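PDB 5EJR: myosin-I heavy chain from Dictyostelium discoideum, which is an actin-based motor with ATPase activity that takes part in the early steps of phagocytosis and adhesion, represented here by its second MyTH4-FERM tail module. Local coordinates for residues Leu145-Asn156 / Ile170-Glu178. Numbering follows the deposited sequence.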
loop_
_atom_site.group_PDB
_atom_site.type_symbol
_atom_site.label_atom_id
_atom_site.label_comp_id
_atom_site.label_asym_id
_atom_site.label_seq_id
_atom_site.Cartn_x
_atom_site.Cartn_y
_atom_site.Cartn_z
ATOM N N LEU A 145 -15.664 -14.343 22.038
ATOM C CA LEU A 145 -14.737 -15.221 21.296
ATOM C C LEU A 145 -15.087 -16.724 21.326
ATOM O O LEU A 145 -15.430 -17.252 20.271
ATOM C CB LEU A 145 -13.268 -15.000 21.719
ATOM C CG LEU A 145 -12.200 -15.709 20.876
ATOM C CD1 LEU A 145 -12.138 -15.156 19.442
ATOM C CD2 LEU A 145 -10.845 -15.638 21.543
ATOM N N GLN A 146 -15.007 -17.406 22.492
ATOM C CA GLN A 146 -15.306 -18.840 22.590
ATOM C C GLN A 146 -16.767 -19.184 22.206
ATOM O O GLN A 146 -16.926 -19.993 21.288
ATOM C CB GLN A 146 -14.917 -19.429 23.957
ATOM C CG GLN A 146 -14.336 -20.838 23.859
ATOM C CD GLN A 146 -12.976 -20.872 23.191
ATOM O OE1 GLN A 146 -11.976 -20.367 23.720
ATOM N NE2 GLN A 146 -12.912 -21.476 22.013
ATOM N N PRO A 147 -17.831 -18.572 22.808
ATOM C CA PRO A 147 -19.206 -18.895 22.370
ATOM C C PRO A 147 -19.460 -18.740 20.863
ATOM O O PRO A 147 -20.111 -19.613 20.280
ATOM C CB PRO A 147 -20.076 -17.932 23.191
ATOM C CG PRO A 147 -19.273 -17.627 24.395
ATOM C CD PRO A 147 -17.853 -17.587 23.915
ATOM N N PHE A 148 -18.923 -17.663 20.232
ATOM C CA PHE A 148 -19.082 -17.391 18.794
ATOM C C PHE A 148 -18.394 -18.462 17.939
ATOM O O PHE A 148 -18.935 -18.847 16.891
ATOM C CB PHE A 148 -18.573 -15.982 18.421
ATOM C CG PHE A 148 -18.886 -15.524 17.010
ATOM C CD1 PHE A 148 -18.003 -15.782 15.960
ATOM C CD2 PHE A 148 -20.030 -14.790 16.737
ATOM C CE1 PHE A 148 -18.281 -15.342 14.658
ATOM C CE2 PHE A 148 -20.316 -14.365 15.430
ATOM C CZ PHE A 148 -19.430 -14.631 14.402
ATOM N N MET A 149 -17.197 -18.923 18.377
ATOM C CA MET A 149 -16.420 -19.954 17.685
ATOM C C MET A 149 -17.165 -21.287 17.725
ATOM O O MET A 149 -17.330 -21.926 16.675
ATOM C CB MET A 149 -15.007 -20.087 18.273
ATOM C CG MET A 149 -14.043 -19.062 17.723
ATOM S SD MET A 149 -12.318 -19.538 17.975
ATOM C CE MET A 149 -12.104 -19.103 19.655
ATOM N N GLU A 150 -17.667 -21.666 18.929
ATOM C CA GLU A 150 -18.462 -22.883 19.157
ATOM C C GLU A 150 -19.701 -22.923 18.263
ATOM O O GLU A 150 -20.062 -23.984 17.766
ATOM C CB GLU A 150 -18.857 -23.027 20.642
ATOM C CG GLU A 150 -17.689 -23.304 21.583
ATOM C CD GLU A 150 -16.827 -24.523 21.295
ATOM O OE1 GLU A 150 -17.364 -25.550 20.819
ATOM O OE2 GLU A 150 -15.608 -24.455 21.578
ATOM N N GLN A 151 -20.315 -21.755 18.024
ATOM C CA GLN A 151 -21.460 -21.600 17.137
ATOM C C GLN A 151 -21.037 -21.867 15.691
ATOM O O GLN A 151 -21.722 -22.617 15.004
ATOM C CB GLN A 151 -22.079 -20.202 17.286
ATOM C CG GLN A 151 -23.390 -20.012 16.508
ATOM C CD GLN A 151 -24.629 -20.647 17.121
ATOM O OE1 GLN A 151 -24.604 -21.255 18.202
ATOM N NE2 GLN A 151 -25.760 -20.494 16.442
ATOM N N LEU A 152 -19.911 -21.264 15.228
ATOM C CA LEU A 152 -19.387 -21.481 13.872
ATOM C C LEU A 152 -19.077 -22.963 13.674
ATOM O O LEU A 152 -19.464 -23.525 12.651
ATOM C CB LEU A 152 -18.120 -20.636 13.612
ATOM C CG LEU A 152 -18.253 -19.113 13.559
ATOM C CD1 LEU A 152 -16.917 -18.485 13.211
ATOM C CD2 LEU A 152 -19.306 -18.658 12.549
ATOM N N MET A 153 -18.438 -23.601 14.700
ATOM C CA MET A 153 -18.101 -25.022 14.757
ATOM C C MET A 153 -19.380 -25.868 14.591
ATOM O O MET A 153 -19.358 -26.855 13.853
ATOM C CB MET A 153 -17.419 -25.357 16.090
ATOM C CG MET A 153 -15.945 -24.963 16.168
ATOM S SD MET A 153 -15.233 -25.398 17.793
ATOM C CE MET A 153 -13.614 -24.648 17.656
ATOM N N SER A 154 -20.508 -25.449 15.241
ATOM C CA SER A 154 -21.817 -26.130 15.143
ATOM C C SER A 154 -22.431 -25.977 13.750
ATOM O O SER A 154 -23.014 -26.922 13.214
ATOM C CB SER A 154 -22.788 -25.606 16.194
ATOM O OG SER A 154 -22.447 -26.097 17.479
ATOM N N ARG A 155 -22.302 -24.787 13.160
ATOM C CA ARG A 155 -22.809 -24.551 11.811
ATOM C C ARG A 155 -21.980 -25.336 10.799
ATOM O O ARG A 155 -22.502 -25.698 9.750
ATOM C CB ARG A 155 -22.756 -23.062 11.462
ATOM C CG ARG A 155 -23.836 -22.237 12.140
ATOM C CD ARG A 155 -25.232 -22.475 11.571
ATOM N NE ARG A 155 -25.369 -22.132 10.149
ATOM C CZ ARG A 155 -25.594 -20.905 9.687
ATOM N NH1 ARG A 155 -25.638 -19.870 10.519
ATOM N NH2 ARG A 155 -25.750 -20.699 8.388
ATOM N N ASN A 156 -20.686 -25.565 11.102
ATOM C CA ASN A 156 -19.776 -26.306 10.221
ATOM C C ASN A 156 -20.196 -27.771 10.259
ATOM O O ASN A 156 -20.378 -28.371 9.205
ATOM C CB ASN A 156 -18.297 -26.136 10.652
ATOM C CG ASN A 156 -17.295 -26.747 9.691
ATOM O OD1 ASN A 156 -17.235 -27.958 9.491
ATOM N ND2 ASN A 156 -16.452 -25.926 9.106
ATOM N N ILE A 170 -16.306 -21.609 6.529
ATOM C CA ILE A 170 -16.578 -21.470 7.963
ATOM C C ILE A 170 -15.341 -21.936 8.728
ATOM O O ILE A 170 -14.979 -21.331 9.747
ATOM C CB ILE A 170 -17.866 -22.220 8.409
ATOM C CG1 ILE A 170 -19.137 -21.576 7.801
ATOM C CG2 ILE A 170 -17.965 -22.285 9.946
ATOM C CD1 ILE A 170 -20.499 -22.462 7.968
ATOM N N ALA A 171 -14.690 -23.012 8.239
ATOM C CA ALA A 171 -13.473 -23.515 8.874
ATOM C C ALA A 171 -12.320 -22.476 8.813
ATOM O O ALA A 171 -11.514 -22.441 9.746
ATOM C CB ALA A 171 -13.042 -24.827 8.239
ATOM N N VAL A 172 -12.253 -21.632 7.746
ATOM C CA VAL A 172 -11.196 -20.602 7.657
ATOM C C VAL A 172 -11.500 -19.476 8.673
ATOM O O VAL A 172 -10.574 -19.015 9.344
ATOM C CB VAL A 172 -10.838 -20.095 6.219
ATOM C CG1 VAL A 172 -11.954 -19.286 5.567
ATOM C CG2 VAL A 172 -9.525 -19.314 6.211
ATOM N N CYS A 173 -12.806 -19.135 8.871
ATOM C CA CYS A 173 -13.236 -18.156 9.877
ATOM C C CYS A 173 -12.772 -18.596 11.246
ATOM O O CYS A 173 -12.206 -17.788 11.980
ATOM C CB CYS A 173 -14.748 -17.962 9.848
ATOM S SG CYS A 173 -15.364 -17.214 8.329
ATOM N N ILE A 174 -12.982 -19.887 11.570
ATOM C CA ILE A 174 -12.592 -20.514 12.840
ATOM C C ILE A 174 -11.066 -20.443 13.006
ATOM O O ILE A 174 -10.598 -20.136 14.103
ATOM C CB ILE A 174 -13.136 -21.978 12.924
ATOM C CG1 ILE A 174 -14.686 -21.987 12.970
ATOM C CG2 ILE A 174 -12.532 -22.767 14.113
ATOM C CD1 ILE A 174 -15.365 -23.334 12.534
ATOM N N GLU A 175 -10.302 -20.716 11.918
ATOM C CA GLU A 175 -8.830 -20.662 11.926
ATOM C C GLU A 175 -8.358 -19.243 12.265
ATOM O O GLU A 175 -7.491 -19.072 13.124
ATOM C CB GLU A 175 -8.252 -21.098 10.561
ATOM C CG GLU A 175 -6.726 -21.047 10.477
ATOM C CD GLU A 175 -6.110 -20.743 9.120
ATOM O OE1 GLU A 175 -6.701 -21.123 8.083
ATOM O OE2 GLU A 175 -5.007 -20.150 9.099
ATOM N N LYS A 176 -8.949 -18.237 11.603
ATOM C CA LYS A 176 -8.611 -16.828 11.791
ATOM C C LYS A 176 -8.990 -16.283 13.173
ATOM O O LYS A 176 -8.342 -15.345 13.625
ATOM C CB LYS A 176 -9.182 -15.951 10.665
ATOM C CG LYS A 176 -8.624 -16.228 9.266
ATOM C CD LYS A 176 -7.088 -16.142 9.203
ATOM C CE LYS A 176 -6.535 -16.557 7.865
ATOM N NZ LYS A 176 -5.257 -17.300 8.017
ATOM N N LEU A 177 -10.014 -16.847 13.846
ATOM C CA LEU A 177 -10.397 -16.400 15.193
ATOM C C LEU A 177 -9.498 -17.085 16.211
ATOM O O LEU A 177 -9.207 -16.517 17.261
ATOM C CB LEU A 177 -11.881 -16.681 15.497
ATOM C CG LEU A 177 -12.911 -15.899 14.666
ATOM C CD1 LEU A 177 -14.248 -16.587 14.690
ATOM C CD2 LEU A 177 -13.063 -14.450 15.157
ATOM N N GLU A 178 -9.038 -18.310 15.887
ATOM C CA GLU A 178 -8.098 -19.072 16.713
ATOM C C GLU A 178 -6.712 -18.386 16.711
ATOM O O GLU A 178 -5.969 -18.498 17.685
ATOM C CB GLU A 178 -7.967 -20.504 16.171
ATOM C CG GLU A 178 -9.018 -21.459 16.714
ATOM C CD GLU A 178 -9.134 -22.817 16.041
ATOM O OE1 GLU A 178 -8.416 -23.072 15.046
ATOM O OE2 GLU A 178 -9.973 -23.623 16.504
#
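The Phe148 ring meets Leu177 at its edge, near the ring plane, where Phe148 CD1 lies 4.0 Å from Leu177 CD1; elsewhere the same ring makes an edge-to-face pair with Tyr108. A second flat group, the Asn156 amide, lies beside Ala171, with Asn156 ND2 3.7 Å from Ala171 CB. Asn156 gets there with CG anti to the backbone N (chi1 -173°), and its CB rests on Ile170 CG2. Along the middle and the Leu145 end the packing is knobs-into-holes in both directions. Leu177 enters the hole formed by Leu145, Phe148, Met149 and Leu152, while Leu152 fits among Ile170, Cys173, Ile174 and Leu177. The two leucines cross at about a right angle, with Leu152 CD1 3.6 Å from Leu177 CD1. Ile174 CG1 touches Leu152 CB at 3.7 Å. Met149 runs past Leu177 in the opposite direction; CG anti to the carbonyl carbon (chi1 -83°) and a nearly extended chi2 put Met149 SD 3.8 Å from Leu177 CB. At the outer margin the extended Met153 brings CE to Ile174 CG2 and Glu178 OE2. The segments run nearly antiparallel at 158°, axes 9.5 Å apart at their closest, as consecutive helices of the all-helical MyTH4 domain. Helix 104-113 covers the seam through Tyr108 on Leu177 and Tyr112 on Leu152; helix 121-137 adds Phe128 against Ile170 and Arg155, and Ile131 against Cys173.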